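Transcriptional regulator, LacI family protein (Rhodococcus jostii, PDB 3K9C) is a LacI-family regulator that probably binds cis-regulatory DNA and controls transcription, carrying a periplasmic-binding-protein-like domain like that which senses small ligands in its relatives. Local coordinates at residues G113-L116 with A117-L121; G166-E169 with T170-A173; C196-G199 with V200-L204; G208-V211 with P212-S216. All blocks are in the same frame, centred on the assembly; numbering follows the deposited sequence.

Interaction 1: G113-L116 with A117-L121; sequences GITL and AVDHL
The backbone oxygen of T115 receives the N-H of D119 at 2.7 Å between T115 O and D119 N, the shortest bond of this helix segment. The angle at the hydrogen is 168°, nearly straight, while the donor stands 20° away from the plane of the carbonyl. D119 also brings its side chain back over the same turn: with CG beside its own backbone N (chi1 -68°), the carboxylate lies close to T115 O, and the separation from D119 OD2 to T115 O is 3.3 Å. Both of those atoms are acceptors, so this proximity contributes no bond.

The methyl of T115 supplies the side-chain contact. T115 and D119 run side by side and point the same way, and T115 CG2 reaches D119 OD2 at 3.6 Å. CG2 stands anti to the backbone N, while OG1 lies next to that nitrogen, from where it is hydrogen-bonded to V111 O, one turn earlier. The methyl is thus directed to the aspartate and the polar branch to the backbone.

Two further i to i+4 bonds flank this pair: V118 N to I114 O at 2.9 Å and H120 N to L116 O, also 2.9 Å. On the buried side, I114 and V118 pack on F147, and A117 rests on V190 and V218, whereas H120 NE2 is hydrogen-bonded to T275 OG1. These are features of an amphipathic alpha-helix, here helix 110-123, which covers the parallel sheet of one lobe in a periplasmic-binding-protein-like fold.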
loop_
_atom_site.group_PDB
_atom_site.type_symbol
_atom_site.label_atom_id
_atom_site.label_comp_id
_atom_site.label_asym_id
_atom_site.label_seq_id
_atom_site.Cartn_x
_atom_site.Cartn_y
_atom_site.Cartn_z
ATOM N N GLY B 113 8.207 -6.851 21.829
ATOM C CA GLY B 113 8.757 -6.354 20.578
ATOM C C GLY B 113 9.538 -5.064 20.700
ATOM O O GLY B 113 10.677 -4.955 20.221
ATOM N N ILE B 114 8.938 -4.073 21.350
ATOM C CA ILE B 114 9.607 -2.795 21.492
ATOM C C ILE B 114 10.800 -2.930 22.431
ATOM O O ILE B 114 11.805 -2.237 22.265
ATOM C CB ILE B 114 8.605 -1.686 21.946
ATOM C CG1 ILE B 114 9.235 -0.309 21.748
ATOM C CG2 ILE B 114 8.190 -1.891 23.387
ATOM C CD1 ILE B 114 8.247 0.746 21.302
ATOM N N THR B 115 10.714 -3.844 23.399
ATOM C CA THR B 115 11.838 -4.057 24.311
ATOM C C THR B 115 13.047 -4.524 23.490
ATOM O O THR B 115 14.182 -4.133 23.772
ATOM C CB THR B 115 11.510 -5.113 25.403
ATOM O OG1 THR B 115 10.346 -4.709 26.125
ATOM C CG2 THR B 115 12.655 -5.245 26.388
ATOM N N LEU B 116 12.804 -5.355 22.473
ATOM C CA LEU B 116 13.890 -5.831 21.602
ATOM C C LEU B 116 14.529 -4.640 20.890
ATOM O O LEU B 116 15.752 -4.547 20.782
ATOM C CB LEU B 116 13.357 -6.813 20.546
ATOM C CG LEU B 116 12.861 -8.180 21.024
ATOM C CD1 LEU B 116 12.228 -8.926 19.858
ATOM C CD2 LEU B 116 14.026 -8.977 21.620
ATOM N N ALA B 117 13.684 -3.741 20.390
ATOM C CA ALA B 117 14.150 -2.540 19.701
ATOM C C ALA B 117 15.034 -1.728 20.647
ATOM O O ALA B 117 16.132 -1.324 20.282
ATOM C CB ALA B 117 12.945 -1.694 19.235
ATOM N N VAL B 118 14.552 -1.489 21.867
ATOM C CA VAL B 118 15.323 -0.729 22.854
ATOM C C VAL B 118 16.613 -1.441 23.250
ATOM O O VAL B 118 17.670 -0.821 23.295
ATOM C CB VAL B 118 14.503 -0.437 24.140
ATOM C CG1 VAL B 118 15.430 0.113 25.238
ATOM C CG2 VAL B 118 13.408 0.589 23.840
ATOM N N ASP B 119 16.534 -2.740 23.534
ATOM C CA ASP B 119 17.737 -3.487 23.904
ATOM C C ASP B 119 18.786 -3.366 22.799
ATOM O O ASP B 119 19.966 -3.137 23.068
ATOM C CB ASP B 119 17.414 -4.963 24.145
ATOM C CG ASP B 119 16.554 -5.181 25.375
ATOM O OD1 ASP B 119 16.468 -4.268 26.221
ATOM O OD2 ASP B 119 15.970 -6.278 25.504
ATOM N N HIS B 120 18.344 -3.511 21.553
ATOM C CA HIS B 120 19.238 -3.406 20.407
ATOM C C HIS B 120 19.939 -2.051 20.375
ATOM O O HIS B 120 21.151 -1.977 20.165
ATOM C CB HIS B 120 18.446 -3.622 19.107
ATOM C CG HIS B 120 19.215 -3.296 17.865
ATOM N ND1 HIS B 120 20.362 -3.966 17.503
ATOM C CD2 HIS B 120 19.001 -2.368 16.906
ATOM C CE1 HIS B 120 20.823 -3.462 16.372
ATOM N NE2 HIS B 120 20.016 -2.489 15.989
ATOM N N LEU B 121 19.174 -0.980 20.581
ATOM C CA LEU B 121 19.731 0.373 20.560
ATOM C C LEU B 121 20.651 0.694 21.741
ATOM O O LEU B 121 21.687 1.329 21.568
ATOM C CB LEU B 121 18.605 1.409 20.485
ATOM C CG LEU B 121 17.843 1.430 19.155
ATOM C CD1 LEU B 121 16.585 2.281 19.304
ATOM C CD2 LEU B 121 18.753 1.956 18.038
#

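Interaction 2: G166-E169 with T170-A173; sequences GTTE and TEGA
The carboxylate of E171 is approached by T168 from one side of its plane, while water 1 and G166 CA lie on the other side. The bonds to this carboxylate described here all go to one oxygen, OE1. T168 N meets it nearly head-on to the C-O bond, with 3.1 Å between T168 N and E171 OE1. T168 OG1 donates to the same oxygen; the modelled 2.5 Å from T168 OG1 to E171 OE1 is very short, so its exact length is doubtful. Water 1 accepts from T167 N and adds a weak bond to OE1.

The glutamate reaches this position by a bend at chi2 (80°), which turns the carboxylate back towards the loop. Its aliphatic part passes over a glycine, with E171 CB 3.4 Å from G166 N. T168, at the N-cap, weakly accepts from T170 N through OG1, and its backbone oxygen takes G172 N at 3.3 Å from T168 O, the donor lying in the carbonyl plane. With E171 OE1 taking the N-H of the N-cap residue and T168 OG1 weakly capping T170 N, T168 and E171 form a capping box. One residue on, A173 N bonds to E169 O at 2.9 Å.

E169 faces away, its OE1 forming a salt bridge with R224 of the second subunit. Two glutamates near one helix start thus have separate tasks, one closing the cap and one joining subunits. The N-terminal end of the helix, together with the donors around OE1, would probably favour the ionised form of E171.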
loop_
_atom_site.group_PDB
_atom_site.type_symbol
_atom_site.label_atom_id
_atom_site.label_comp_id
_atom_site.label_asym_id
_atom_site.label_seq_id
_atom_site.Cartn_x
_atom_site.Cartn_y
_atom_site.Cartn_z
ATOM N N GLY B 166 1.445 8.344 14.936
ATOM C CA GLY B 166 0.336 7.735 14.229
ATOM C C GLY B 166 0.864 6.561 13.434
ATOM O O GLY B 166 1.947 6.058 13.738
ATOM N N THR B 167 0.126 6.147 12.410
ATOM C CA THR B 167 0.509 5.010 11.578
ATOM C C THR B 167 0.946 5.384 10.167
ATOM O O THR B 167 1.271 4.505 9.375
ATOM C CB THR B 167 -0.665 4.021 11.426
ATOM O OG1 THR B 167 -1.731 4.668 10.716
ATOM C CG2 THR B 167 -1.178 3.575 12.788
ATOM N N THR B 168 0.949 6.673 9.844
ATOM C CA THR B 168 1.320 7.085 8.492
ATOM C C THR B 168 2.645 7.828 8.434
ATOM O O THR B 168 3.183 8.254 9.463
ATOM C CB THR B 168 0.248 7.993 7.868
ATOM O OG1 THR B 168 0.337 9.299 8.455
ATOM C CG2 THR B 168 -1.149 7.426 8.113
ATOM N N GLU B 169 3.160 7.989 7.217
ATOM C CA GLU B 169 4.428 8.679 7.008
ATOM C C GLU B 169 4.402 10.115 7.526
ATOM O O GLU B 169 5.423 10.633 7.971
ATOM C CB GLU B 169 4.811 8.675 5.518
ATOM C CG GLU B 169 4.837 7.288 4.871
ATOM C CD GLU B 169 3.496 6.873 4.271
ATOM O OE1 GLU B 169 2.446 7.341 4.751
ATOM O OE2 GLU B 169 3.489 6.067 3.317
ATOM N N THR B 170 3.239 10.758 7.475
ATOM C CA THR B 170 3.124 12.137 7.934
ATOM C C THR B 170 3.418 12.307 9.416
ATOM O O THR B 170 4.095 13.261 9.815
ATOM C CB THR B 170 1.728 12.708 7.650
ATOM O OG1 THR B 170 1.448 12.590 6.250
ATOM C CG2 THR B 170 1.662 14.183 8.053
ATOM N N GLU B 171 2.896 11.406 10.240
ATOM C CA GLU B 171 3.144 11.493 11.681
ATOM C C GLU B 171 4.605 11.180 11.954
ATOM O O GLU B 171 5.221 11.729 12.880
ATOM C CB GLU B 171 2.252 10.521 12.456
ATOM C CG GLU B 171 0.792 10.937 12.537
ATOM C CD GLU B 171 0.027 10.613 11.281
ATOM O OE1 GLU B 171 0.017 9.423 10.895
ATOM O OE2 GLU B 171 -0.568 11.537 10.684
ATOM N N GLY B 172 5.164 10.298 11.133
ATOM C CA GLY B 172 6.558 9.956 11.307
ATOM C C GLY B 172 7.375 11.220 11.112
ATOM O O GLY B 172 8.203 11.578 11.946
ATOM N N ALA B 173 7.117 11.914 10.006
ATOM C CA ALA B 173 7.827 13.143 9.684
ATOM C C ALA B 173 7.630 14.223 10.748
ATOM O O ALA B 173 8.595 14.812 11.231
ATOM C CB ALA B 173 7.369 13.657 8.327
HETATM O O HOH W 1 -2.330 7.356 12.175
#

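Interaction 3: C196-G199 with V200-L204; sequences CATG and VLDLL
Backbone hydrogen bonds link C196-G199 to V200-L204 in the i to i+4 pattern. L201 N to A197 O is 2.9 Å long and almost straight at the hydrogen (168°). L203 N reaches G199 O at 3.0 Å, its donor tilted 34° from the carbonyl plane, whereas V200 N meets C196 O within the plane at 3.2 Å.

Aliphatic carbons also rest against the carbonyl oxygens of the preceding turn. V200 is rotated about its CA-CB bond until CG1 stands opposite the nitrogen (chi1 173°), which lays V200 CG2 3.3 Å from C196 O. L201 CG sits 3.5 Å from A197 O.

The polar side chains form a third group. The D202 carboxylate is modelled too near T198 O, so its fine placement is doubtful. The 3.5 Å between T198 CG2 and D202 OD2, where the two side chains pass at a slant, is equally uncertain. T198 OG1 is hydrogen-bonded to D194 O.

Helix 194-206 is the connection of the beta-alpha-beta unit between strands 188-191 and 216-218. V200 packs on I132 and V217 of the sheet, L203 and L204 on M176 of helix 169-181, and L201 on M233; D202 touches H230 of the second subunit.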
loop_
_atom_site.group_PDB
_atom_site.type_symbol
_atom_site.label_atom_id
_atom_site.label_comp_id
_atom_site.label_asym_id
_atom_site.label_seq_id
_atom_site.Cartn_x
_atom_site.Cartn_y
_atom_site.Cartn_z
ATOM N N CYS B 196 5.413 4.676 9.506
ATOM C CA CYS B 196 5.749 5.849 10.307
ATOM C C CYS B 196 7.251 6.107 10.178
ATOM O O CYS B 196 7.695 7.251 10.043
ATOM C CB CYS B 196 5.394 5.593 11.772
ATOM S SG CYS B 196 5.770 6.940 12.884
ATOM N N ALA B 197 8.027 5.025 10.216
ATOM C CA ALA B 197 9.484 5.099 10.099
ATOM C C ALA B 197 9.860 5.651 8.727
ATOM O O ALA B 197 10.829 6.393 8.588
ATOM C CB ALA B 197 10.105 3.702 10.303
ATOM N N THR B 198 9.090 5.293 7.710
ATOM C CA THR B 198 9.372 5.794 6.370
ATOM C C THR B 198 9.378 7.323 6.368
ATOM O O THR B 198 10.214 7.942 5.709
ATOM C CB THR B 198 8.336 5.292 5.342
ATOM O OG1 THR B 198 8.482 3.877 5.158
ATOM C CG2 THR B 198 8.545 5.991 3.998
ATOM N N GLY B 199 8.459 7.926 7.120
ATOM C CA GLY B 199 8.393 9.378 7.197
ATOM C C GLY B 199 9.547 9.967 7.987
ATOM O O GLY B 199 10.012 11.084 7.710
ATOM N N VAL B 200 10.002 9.218 8.987
ATOM C CA VAL B 200 11.106 9.637 9.828
ATOM C C VAL B 200 12.366 9.701 8.971
ATOM O O VAL B 200 13.113 10.670 9.030
ATOM C CB VAL B 200 11.330 8.638 10.984
ATOM C CG1 VAL B 200 12.597 8.995 11.748
ATOM C CG2 VAL B 200 10.104 8.632 11.915
ATOM N N LEU B 201 12.592 8.652 8.182
ATOM C CA LEU B 201 13.757 8.582 7.302
ATOM C C LEU B 201 13.690 9.654 6.220
ATOM O O LEU B 201 14.714 10.240 5.869
ATOM C CB LEU B 201 13.840 7.208 6.632
ATOM C CG LEU B 201 14.130 6.010 7.534
ATOM C CD1 LEU B 201 13.935 4.720 6.745
ATOM C CD2 LEU B 201 15.546 6.108 8.076
ATOM N N ASP B 202 12.491 9.886 5.680
ATOM C CA ASP B 202 12.297 10.893 4.636
ATOM C C ASP B 202 12.687 12.275 5.135
ATOM O O ASP B 202 13.324 13.049 4.416
ATOM C CB ASP B 202 10.839 10.969 4.181
ATOM C CG ASP B 202 10.336 9.683 3.583
ATOM O OD1 ASP B 202 11.136 8.943 2.967
ATOM O OD2 ASP B 202 9.116 9.427 3.716
ATOM N N LEU B 203 12.280 12.588 6.358
ATOM C CA LEU B 203 12.588 13.881 6.947
ATOM C C LEU B 203 14.070 14.005 7.253
ATOM O O LEU B 203 14.697 15.013 6.928
ATOM C CB LEU B 203 11.802 14.089 8.245
ATOM C CG LEU B 203 12.159 15.420 8.915
ATOM C CD1 LEU B 203 11.506 16.533 8.124
ATOM C CD2 LEU B 203 11.697 15.455 10.359
ATOM N N LEU B 204 14.624 12.979 7.892
ATOM C CA LEU B 204 16.036 12.981 8.264
ATOM C C LEU B 204 16.976 13.157 7.078
ATOM O O LEU B 204 17.936 13.918 7.156
ATOM C CB LEU B 204 16.391 11.687 9.007
ATOM C CG LEU B 204 15.851 11.549 10.432
ATOM C CD1 LEU B 204 16.276 10.211 11.018
ATOM C CD2 LEU B 204 16.386 12.691 11.283
#

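Interaction 4: G208-V211 with P212-S216; sequences GRDV and PADIS
D210 and D214 hold their carboxylate planes nearly parallel, 8° apart, although the two side chains run across one another at an angle. Their closest oxygens, D210 OD2 and D214 OD2, are 3.9 Å apart. That meeting of like charges is probably eased by the N-H of D210, which gives D214 OD2 a bond of 2.9 Å from D210 N, with 169° at the hydrogen. The lone pair used is the anti one, directed away from the other oxygen of D214. Because D214 CG stands anti to the carbonyl carbon (chi1 -71°), the carboxylate can turn back to the start of the loop.

The return bonds go to D210 O, which takes two donors from different directions. I215 N comes nearly in line with the carbonyl at 3.1 Å from D210 O, and D214 N stands well above the carbonyl plane at 2.8 Å from it.

Hydrophobic parts close the loop's flank: R209 CD and I215 CD1 lie 4.1 Å apart, their chains crossing, and the A213 methyl meets D210 CB at 3.6 Å. V211 CA also makes a C-H...O contact with I215 O, while its side chain packs on L201 and L204.

The peptide bond before P212 is cis, and the backbone angles of V211 and P212 fit a type VIa beta turn over D210-A213. This turn redirects the chain from helix 194-206 into strand 216-218 of the beta-alpha-beta unit.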
loop_
_atom_site.group_PDB
_atom_site.type_symbol
_atom_site.label_atom_id
_atom_site.label_comp_id
_atom_site.label_asym_id
_atom_site.label_seq_id
_atom_site.Cartn_x
_atom_site.Cartn_y
_atom_site.Cartn_z
ATOM N N GLY B 208 19.386 16.621 5.830
ATOM C CA GLY B 208 20.831 16.509 5.745
ATOM C C GLY B 208 21.462 15.595 6.780
ATOM O O GLY B 208 22.685 15.535 6.896
ATOM N N ARG B 209 20.644 14.874 7.535
ATOM C CA ARG B 209 21.188 13.980 8.547
ATOM C C ARG B 209 21.275 12.554 8.019
ATOM O O ARG B 209 20.368 12.082 7.330
ATOM C CB ARG B 209 20.333 14.040 9.810
ATOM C CG ARG B 209 20.311 15.422 10.447
ATOM C CD ARG B 209 19.541 15.414 11.753
ATOM N NE ARG B 209 19.539 16.718 12.412
ATOM C CZ ARG B 209 18.966 17.810 11.915
ATOM N NH1 ARG B 209 18.340 17.766 10.745
ATOM N NH2 ARG B 209 19.011 18.947 12.593
ATOM N N ASP B 210 22.379 11.878 8.330
ATOM C CA ASP B 210 22.588 10.508 7.872
ATOM C C ASP B 210 22.052 9.463 8.833
ATOM O O ASP B 210 22.113 9.618 10.057
ATOM C CB ASP B 210 24.077 10.214 7.651
ATOM C CG ASP B 210 24.674 11.001 6.505
ATOM O OD1 ASP B 210 24.050 11.058 5.423
ATOM O OD2 ASP B 210 25.783 11.551 6.683
ATOM N N VAL B 211 21.536 8.387 8.251
ATOM C CA VAL B 211 21.018 7.262 9.006
ATOM C C VAL B 211 21.818 6.063 8.505
ATOM O O VAL B 211 21.873 5.805 7.302
ATOM C CB VAL B 211 19.513 7.046 8.735
ATOM C CG1 VAL B 211 19.023 5.786 9.447
ATOM C CG2 VAL B 211 18.726 8.251 9.214
ATOM N N PRO B 212 22.449 5.312 9.419
ATOM C CA PRO B 212 22.463 5.497 10.874
ATOM C C PRO B 212 23.583 6.387 11.429
ATOM O O PRO B 212 23.611 6.671 12.623
ATOM C CB PRO B 212 22.586 4.068 11.381
ATOM C CG PRO B 212 23.583 3.497 10.405
ATOM C CD PRO B 212 23.108 4.044 9.049
ATOM N N ALA B 213 24.508 6.809 10.575
ATOM C CA ALA B 213 25.627 7.644 11.010
ATOM C C ALA B 213 25.256 8.656 12.098
ATOM O O ALA B 213 25.780 8.605 13.212
ATOM C CB ALA B 213 26.226 8.368 9.811
ATOM N N ASP B 214 24.356 9.576 11.776
ATOM C CA ASP B 214 23.934 10.578 12.743
ATOM C C ASP B 214 22.864 10.055 13.698
ATOM O O ASP B 214 23.006 10.167 14.915
ATOM C CB ASP B 214 23.405 11.821 12.022
ATOM C CG ASP B 214 24.507 12.620 11.346
ATOM O OD1 ASP B 214 25.454 13.032 12.048
ATOM O OD2 ASP B 214 24.428 12.843 10.120
ATOM N N ILE B 215 21.804 9.479 13.133
ATOM C CA ILE B 215 20.678 8.963 13.906
ATOM C C ILE B 215 20.242 7.565 13.441
ATOM O O ILE B 215 20.211 7.278 12.237
ATOM C CB ILE B 215 19.459 9.923 13.780
ATOM C CG1 ILE B 215 19.784 11.262 14.437
ATOM C CG2 ILE B 215 18.204 9.301 14.406
ATOM C CD1 ILE B 215 18.703 12.289 14.268
ATOM N N SER B 216 19.911 6.704 14.403
ATOM C CA SER B 216 19.439 5.355 14.105
ATOM C C SER B 216 17.915 5.339 14.155
ATOM O O SER B 216 17.295 6.072 14.930
ATOM C CB SER B 216 20.001 4.342 15.106
ATOM O OG SER B 216 21.367 4.059 14.843
#

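In the fold
Interaction 3 is the most buried of the four, interactions 1 and 2 are partly buried, and interaction 4 lies at the surface. Interactions 1 and 3 are mid-helix contacts on separate helices, governed by backbone bonds and apolar packing, whereas 2 and 4 rely on an acidic side chain that accepts a backbone N-H of the loop before it. Interactions 2 and 3 pack directly, G172 CA lying 3.5 Å from C196 SG, and both reach the second subunit. Interactions 3 and 4 follow each other in one beta-alpha-beta unit, with L204 CD1 and V211 CG2 3.6 Å apart. Interaction 1 touches only interaction 4, through L121 and S216.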